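PDB 2ZZR: unsaturated glucuronyl hydrolase from Streptococcus agalactiae, which catalyses the hydrolysis of unsaturated hyaluronate, chondroitin and heparin disaccharides, releasing the unsaturated uronic acid by cleaving (1->3) or (1->4) glycosidic bonds. Local coordinates for residues G75-A80 / H94-S99; K193-A198 / R260-Y265; S305-A310 / H336-S341. One frame throughout, in Å; residues are numbered along the deposited sequence.

How the contacts relate
The three contacts sit at separate places in one alpha-helical barrel and follow one another along the chain. None touches another. Contact 1 (75-80 with 94-99) and contact 3 (305-310 with 336-341) have centres about 24 Å apart. Contact 2 (193-198 with 260-265) lies about 27 Å, centre to centre, from each of them. Contacts 1 and 3 are buried joints between helices, whereas contact 2 is a polar, watered joint at the surface. Contact 3 is the one nearest the probable substrate site: the side chain of A310 is about 9 Å from those of R246 and W250, both probable substrate-binding residues. Contacts 1 and 2 lie away from the probable catalytic and substrate-binding residues.

Contact 1. Residues G75-A80 / H94-S99; sequences GCLWLA and HKNVLS
W78 reaches across to the opposite helix with the benzo end of its indole. Its CZ2 lies 3.8 Å from the backbone N of H94 and 4.2 Å from CG2 of V97. The V97 methyl meets the ring at its edge, near the ring plane, while the amide of H94 approaches obliquely. The two side chains, W78 and V97, cross at about a right angle. V97 turns CG2 this way because that branch is anti to its carbonyl carbon, with CG1 anti to the backbone N (chi1 170°). This is the close-packed part. Beside it, L77 and N96 meet more sparsely, L77 CD1 resting 3.9 Å from N96 ND2. No hydrogen bond joins the two segments there; N96 ND2 is instead hydrogen-bonded to T74 OG1, one turn before W78. The looser side is that of H94. Its imidazole leads away from W78, is partly exposed, and bonds through ND1 to E126. The short segments run roughly antiparallel, their directions 146° apart, with their axes 10.7 Å apart at the nearest. That is a helical hairpin, the building unit of the (alpha/alpha)6 barrel of this family. Helix 115-130 packs on W78 through A125, E126 and I129, and S122 O takes a weak hydrogen bond from W78 NE1. L79 packs against helix 376-390.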
# COMPACT_ATOMS: atom_id res chain seq x y z
N GLY A 75 -8.06 -8.79 3.79
CA GLY A 75 -6.76 -9.18 3.25
C GLY A 75 -5.88 -9.95 4.22
O GLY A 75 -5.22 -10.92 3.83
N CYS A 76 -5.87 -9.53 5.49
CA CYS A 76 -5.15 -10.26 6.54
C CYS A 76 -5.69 -11.68 6.66
O CYS A 76 -4.93 -12.65 6.76
CB CYS A 76 -5.25 -9.55 7.91
SG CYS A 76 -4.29 -8.02 8.08
N LEU A 77 -7.02 -11.80 6.64
CA LEU A 77 -7.67 -13.11 6.72
C LEU A 77 -7.30 -14.02 5.55
O LEU A 77 -7.00 -15.21 5.75
CB LEU A 77 -9.19 -12.96 6.82
CG LEU A 77 -9.72 -12.12 7.99
CD1 LEU A 77 -11.24 -12.08 7.97
CD2 LEU A 77 -9.18 -12.60 9.33
N TRP A 78 -7.32 -13.48 4.33
CA TRP A 78 -6.97 -14.27 3.14
C TRP A 78 -5.50 -14.69 3.15
O TRP A 78 -5.18 -15.82 2.77
CB TRP A 78 -7.30 -13.54 1.83
CG TRP A 78 -8.76 -13.46 1.49
CD1 TRP A 78 -9.47 -12.34 1.18
CD2 TRP A 78 -9.69 -14.56 1.41
NE1 TRP A 78 -10.78 -12.66 0.91
CE2 TRP A 78 -10.94 -14.01 1.05
CE3 TRP A 78 -9.59 -15.94 1.63
CZ2 TRP A 78 -12.09 -14.80 0.91
CZ3 TRP A 78 -10.73 -16.72 1.47
CH2 TRP A 78 -11.96 -16.16 1.11
N LEU A 79 -4.62 -13.79 3.59
CA LEU A 79 -3.20 -14.13 3.69
C LEU A 79 -2.99 -15.27 4.68
O LEU A 79 -2.25 -16.22 4.39
CB LEU A 79 -2.38 -12.92 4.12
CG LEU A 79 -2.23 -11.87 3.03
CD1 LEU A 79 -1.56 -10.66 3.64
CD2 LEU A 79 -1.41 -12.40 1.84
N ALA A 80 -3.66 -15.18 5.83
CA ALA A 80 -3.61 -16.23 6.84
C ALA A 80 -4.15 -17.54 6.27
O ALA A 80 -3.58 -18.62 6.51
CB ALA A 80 -4.42 -15.81 8.07
N HIS A 94 -15.06 -14.70 3.35
CA HIS A 94 -16.07 -14.69 2.29
C HIS A 94 -17.34 -13.94 2.70
O HIS A 94 -18.01 -13.36 1.84
CB HIS A 94 -16.42 -16.10 1.81
CG HIS A 94 -17.44 -16.10 0.72
ND1 HIS A 94 -17.17 -15.63 -0.55
CD2 HIS A 94 -18.75 -16.46 0.72
CE1 HIS A 94 -18.26 -15.72 -1.30
NE2 HIS A 94 -19.23 -16.22 -0.55
N LYS A 95 -17.66 -13.96 3.99
CA LYS A 95 -18.74 -13.13 4.51
C LYS A 95 -18.41 -11.64 4.33
O LYS A 95 -19.28 -10.85 3.95
CB LYS A 95 -19.04 -13.46 5.97
CG LYS A 95 -19.90 -14.72 6.11
CD LYS A 95 -20.11 -15.09 7.56
CE LYS A 95 -20.73 -16.48 7.67
NZ LYS A 95 -20.64 -16.99 9.06
N ASN A 96 -17.14 -11.27 4.58
CA ASN A 96 -16.66 -9.92 4.27
C ASN A 96 -16.89 -9.60 2.79
O ASN A 96 -17.41 -8.54 2.45
CB ASN A 96 -15.18 -9.75 4.61
CG ASN A 96 -14.90 -9.65 6.09
OD1 ASN A 96 -15.81 -9.73 6.93
ND2 ASN A 96 -13.63 -9.48 6.43
N VAL A 97 -16.50 -10.52 1.91
CA VAL A 97 -16.72 -10.38 0.47
C VAL A 97 -18.19 -10.07 0.14
O VAL A 97 -18.48 -9.20 -0.68
CB VAL A 97 -16.22 -11.63 -0.31
CG1 VAL A 97 -16.67 -11.59 -1.76
CG2 VAL A 97 -14.70 -11.73 -0.21
N LEU A 98 -19.12 -10.78 0.78
CA LEU A 98 -20.54 -10.55 0.53
C LEU A 98 -20.97 -9.15 0.98
O LEU A 98 -21.78 -8.50 0.32
CB LEU A 98 -21.40 -11.64 1.18
CG LEU A 98 -21.26 -13.04 0.55
CD1 LEU A 98 -22.13 -14.07 1.29
CD2 LEU A 98 -21.59 -13.03 -0.93
N SER A 99 -20.39 -8.70 2.09
CA SER A 99 -20.57 -7.33 2.59
C SER A 99 -20.05 -6.30 1.59
O SER A 99 -20.70 -5.28 1.35
CB SER A 99 -19.89 -7.15 3.95
OG SER A 99 -19.94 -5.80 4.39

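Contact 2. Residues K193-A198 / R260-Y265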
# COMPACT_ATOMS: atom_id res chain seq x y z
N LYS A 193 -10.62 0.37 -22.11
CA LYS A 193 -10.84 1.62 -21.37
C LYS A 193 -10.26 1.55 -19.96
O LYS A 193 -9.69 2.52 -19.47
CB LYS A 193 -12.33 1.98 -21.33
CG LYS A 193 -12.90 2.41 -22.68
CD LYS A 193 -14.40 2.58 -22.61
CE LYS A 193 -15.00 2.84 -23.99
NZ LYS A 193 -16.49 2.75 -23.96
N TYR A 194 -10.39 0.39 -19.32
CA TYR A 194 -9.82 0.16 -17.99
C TYR A 194 -8.31 0.40 -18.00
O TYR A 194 -7.77 1.07 -17.12
CB TYR A 194 -10.09 -1.26 -17.51
CG TYR A 194 -11.53 -1.60 -17.21
CD1 TYR A 194 -12.16 -2.65 -17.87
CD2 TYR A 194 -12.26 -0.91 -16.23
CE1 TYR A 194 -13.49 -3.00 -17.59
CE2 TYR A 194 -13.59 -1.25 -15.94
CZ TYR A 194 -14.19 -2.30 -16.63
OH TYR A 194 -15.49 -2.66 -16.36
N ARG A 195 -7.64 -0.19 -18.99
CA ARG A 195 -6.19 -0.10 -19.11
C ARG A 195 -5.76 1.32 -19.45
O ARG A 195 -4.79 1.83 -18.87
CB ARG A 195 -5.66 -1.09 -20.16
CG ARG A 195 -4.14 -1.12 -20.22
CD ARG A 195 -3.57 -2.16 -21.19
NE ARG A 195 -2.15 -2.36 -20.90
CZ ARG A 195 -1.17 -1.57 -21.35
NH1 ARG A 195 -1.45 -0.54 -22.14
NH2 ARG A 195 0.09 -1.83 -21.01
N GLN A 196 -6.48 1.97 -20.37
CA GLN A 196 -6.18 3.34 -20.76
C GLN A 196 -6.20 4.30 -19.58
O GLN A 196 -5.30 5.11 -19.42
CB GLN A 196 -7.13 3.82 -21.86
CG GLN A 196 -6.87 3.15 -23.20
CD GLN A 196 -7.99 3.33 -24.22
OE1 GLN A 196 -9.14 3.65 -23.88
NE2 GLN A 196 -7.66 3.11 -25.49
N VAL A 197 -7.23 4.20 -18.74
CA VAL A 197 -7.34 5.02 -17.54
C VAL A 197 -6.18 4.75 -16.57
O VAL A 197 -5.56 5.68 -16.05
CB VAL A 197 -8.71 4.83 -16.84
CG1 VAL A 197 -8.70 5.40 -15.43
CG2 VAL A 197 -9.81 5.47 -17.67
N ALA A 198 -5.89 3.47 -16.34
CA ALA A 198 -4.78 3.08 -15.45
C ALA A 198 -3.45 3.64 -15.94
O ALA A 198 -2.68 4.23 -15.17
CB ALA A 198 -4.72 1.56 -15.30
N ARG A 260 4.41 -4.28 -13.73
CA ARG A 260 3.96 -5.62 -14.15
C ARG A 260 3.12 -5.53 -15.41
O ARG A 260 3.23 -6.37 -16.30
CB ARG A 260 3.06 -6.26 -13.10
CG ARG A 260 3.67 -6.52 -11.75
CD ARG A 260 2.59 -7.09 -10.82
NE ARG A 260 1.49 -6.14 -10.65
CZ ARG A 260 0.24 -6.47 -10.30
NH1 ARG A 260 -0.08 -7.74 -10.09
NH2 ARG A 260 -0.68 -5.53 -10.17
N LYS A 261 2.27 -4.51 -15.46
CA LYS A 261 1.22 -4.41 -16.46
C LYS A 261 1.59 -3.49 -17.63
O LYS A 261 0.88 -3.44 -18.64
CB LYS A 261 -0.07 -3.93 -15.80
CG LYS A 261 -0.47 -4.72 -14.56
CD LYS A 261 -0.67 -6.20 -14.88
CE LYS A 261 -1.04 -7.00 -13.64
NZ LYS A 261 -1.20 -8.45 -14.00
N MET A 262 2.70 -2.78 -17.48
CA MET A 262 3.07 -1.75 -18.46
C MET A 262 4.43 -2.02 -19.08
O MET A 262 4.66 -1.70 -20.25
CB MET A 262 3.04 -0.36 -17.81
CG MET A 262 1.65 0.06 -17.40
SD MET A 262 1.61 1.57 -16.42
CE MET A 262 2.25 2.76 -17.59
N LYS A 263 5.33 -2.60 -18.28
CA LYS A 263 6.67 -2.99 -18.72
C LYS A 263 7.43 -1.85 -19.40
O LYS A 263 8.07 -2.03 -20.45
CB LYS A 263 6.60 -4.25 -19.61
CG LYS A 263 6.16 -5.50 -18.84
CD LYS A 263 7.11 -5.76 -17.66
CE LYS A 263 6.78 -7.05 -16.92
NZ LYS A 263 7.73 -8.13 -17.33
N ASP A 264 7.35 -0.68 -18.79
CA ASP A 264 8.10 0.48 -19.24
C ASP A 264 9.33 0.60 -18.35
O ASP A 264 9.20 0.79 -17.15
CB ASP A 264 7.21 1.73 -19.15
CG ASP A 264 7.93 3.03 -19.50
OD1 ASP A 264 9.12 3.00 -19.88
OD2 ASP A 264 7.27 4.08 -19.40
N TYR A 265 10.52 0.45 -18.94
CA TYR A 265 11.76 0.52 -18.15
C TYR A 265 11.94 1.84 -17.39
O TYR A 265 12.62 1.88 -16.37
CB TYR A 265 12.99 0.21 -19.01
CG TYR A 265 14.25 0.12 -18.19
CD1 TYR A 265 15.15 1.19 -18.12
CD2 TYR A 265 14.54 -1.03 -17.45
CE1 TYR A 265 16.29 1.12 -17.35
CE2 TYR A 265 15.69 -1.12 -16.67
CZ TYR A 265 16.56 -0.04 -16.62
OH TYR A 265 17.69 -0.11 -15.85
O HOH W 1 -1.67 -4.60 -19.16
O HOH W 2 2.76 -0.33 -21.63
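R195 donates from NH2 to K261 O at 3.0 Å. The N-H...O angle is 152°. The nitrogen lies in the carbonyl plane, but the oxygen is tilted 17° out of the guanidinium plane. Two waters sit in that plane at the guanidinium edge. One accepts from R195 NE at 2.9 Å and donates to K261 O at 2.8 Å, so this carbonyl receives two bonds. The other accepts from R195 NH2 at 3.1 Å and donates to M262 O at 2.7 Å. The arginine gets this far because CG is anti to its backbone N (chi1 -175°) and the chain stays extended to NE. Its target is the C-terminal end of helix 245-262 in the (alpha/alpha)6 barrel, where a positive group is probably favourable. K263 then leaves the helix with positive phi. D264 N-caps helix 265-280 by bonding to Q266 N, and its OD2 reaches Y203 OH on the same helix as R195. M262 packs on V199, F202 and Y203 of that helix. K261 NZ is salt-bridged to E187, and K261 CE lies over one face of the R260 guanidinium.

Contact 3. Residues S305-A310 / H336-S341; sequences SATATA and HTMLRS
M338 folds over the methyl of T307 and touches it at two points. T307 CG2 is 4.0 Å from M338 CB and also 4.0 Å from M338 CE. Between these points CG and SD arch further from the methyl. The bend is at the last torsion (chi3 79°), which brings CE back towards helix 304-318. There CE also meets the CB of A310, at 4.1 Å, one turn further along the helix. The CE methyl therefore touches both T307 and A310. The side chains of T307 and M338 cross obliquely. T307 presents carbon rather than oxygen: OG1 lies beside the backbone N (chi1 -64°), which puts CG2 anti to that N and facing M338. The hydroxyl is hydrogen-bonded to S288 OG. This leaves the interface apolar, with no hydrogen bond between the two segments. All three touching residues are buried.

On helix 304-318, T309 turns its hydroxyl back to its own backbone. T309 OG1 donates to S305 O at 2.7 Å, tilted 24° from the carbonyl plane. The routine helical bond from T309 N to S305 O arrives from the opposite face of that plane.

The joint links two helices of the (alpha/alpha)6 barrel, 304-318 and 328-346. Helix 265-280 closes on it, with F278 against both A310 and M338 and L279 against M338. T309 packs on A249, W250 and Y253 of helix 245-262; W250 probably binds substrate, which is consistent with helix 304-318 lying between M338 and the substrate site. Helix 376-390 touches both partners, with Y381 against A308 and T309, and A385 and F389 against L339.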
# COMPACT_ATOMS: atom_id res chain seq x y z
N SER A 305 4.08 1.35 9.05
CA SER A 305 3.27 1.00 7.87
C SER A 305 3.96 1.42 6.58
O SER A 305 3.81 0.75 5.56
CB SER A 305 1.84 1.58 7.94
OG SER A 305 1.81 2.98 7.71
N ALA A 306 4.73 2.51 6.63
CA ALA A 306 5.49 2.97 5.47
C ALA A 306 6.59 1.96 5.14
O ALA A 306 6.82 1.64 3.97
CB ALA A 306 6.10 4.34 5.75
N THR A 307 7.24 1.45 6.18
CA THR A 307 8.32 0.49 6.01
C THR A 307 7.78 -0.87 5.51
O THR A 307 8.36 -1.47 4.60
CB THR A 307 9.16 0.38 7.30
OG1 THR A 307 9.80 1.65 7.53
CG2 THR A 307 10.25 -0.69 7.17
N ALA A 308 6.65 -1.32 6.06
CA ALA A 308 6.02 -2.56 5.59
C ALA A 308 5.66 -2.47 4.10
O ALA A 308 5.94 -3.40 3.33
CB ALA A 308 4.78 -2.87 6.41
N THR A 309 5.08 -1.35 3.71
CA THR A 309 4.69 -1.09 2.31
C THR A 309 5.91 -1.07 1.38
O THR A 309 5.89 -1.67 0.30
CB THR A 309 3.88 0.22 2.22
OG1 THR A 309 2.76 0.13 3.11
CG2 THR A 309 3.35 0.46 0.81
N ALA A 310 6.98 -0.41 1.82
CA ALA A 310 8.23 -0.37 1.05
C ALA A 310 8.86 -1.75 0.87
O ALA A 310 9.41 -2.06 -0.20
CB ALA A 310 9.23 0.60 1.68
N HIS A 336 15.32 -7.42 3.52
CA HIS A 336 15.53 -8.36 4.62
C HIS A 336 15.79 -7.66 5.96
O HIS A 336 15.22 -8.05 6.98
CB HIS A 336 16.67 -9.33 4.31
CG HIS A 336 16.24 -10.54 3.55
ND1 HIS A 336 16.02 -10.54 2.19
CD2 HIS A 336 16.00 -11.81 3.96
CE1 HIS A 336 15.67 -11.75 1.79
NE2 HIS A 336 15.65 -12.54 2.85
N THR A 337 16.66 -6.63 5.94
CA THR A 337 16.99 -5.88 7.14
C THR A 337 15.76 -5.16 7.70
O THR A 337 15.51 -5.18 8.91
CB THR A 337 18.11 -4.85 6.88
OG1 THR A 337 19.16 -5.46 6.12
CG2 THR A 337 18.68 -4.33 8.20
N MET A 338 15.01 -4.52 6.80
CA MET A 338 13.81 -3.77 7.16
C MET A 338 12.75 -4.70 7.74
O MET A 338 12.18 -4.41 8.80
CB MET A 338 13.28 -3.02 5.94
CG MET A 338 14.25 -1.95 5.40
SD MET A 338 13.93 -1.52 3.67
CE MET A 338 12.54 -0.43 3.88
N LEU A 339 12.49 -5.81 7.06
CA LEU A 339 11.52 -6.78 7.55
C LEU A 339 11.96 -7.41 8.87
O LEU A 339 11.14 -7.62 9.77
CB LEU A 339 11.21 -7.84 6.49
CG LEU A 339 10.06 -8.82 6.76
CD1 LEU A 339 8.74 -8.13 7.15
CD2 LEU A 339 9.85 -9.74 5.57
N ARG A 340 13.26 -7.71 8.99
CA ARG A 340 13.80 -8.24 10.24
C ARG A 340 13.49 -7.30 11.41
O ARG A 340 13.01 -7.74 12.45
CB ARG A 340 15.31 -8.49 10.16
CG ARG A 340 15.89 -9.02 11.48
CD ARG A 340 17.39 -9.28 11.42
NE ARG A 340 17.73 -10.40 10.54
CZ ARG A 340 17.52 -11.68 10.82
NH1 ARG A 340 16.96 -12.04 11.97
NH2 ARG A 340 17.88 -12.62 9.95
N SER A 341 13.76 -6.01 11.22
CA SER A 341 13.48 -5.01 12.24
C SER A 341 11.99 -4.96 12.60
O SER A 341 11.64 -4.88 13.78
CB SER A 341 13.97 -3.63 11.83
OG SER A 341 15.38 -3.55 11.95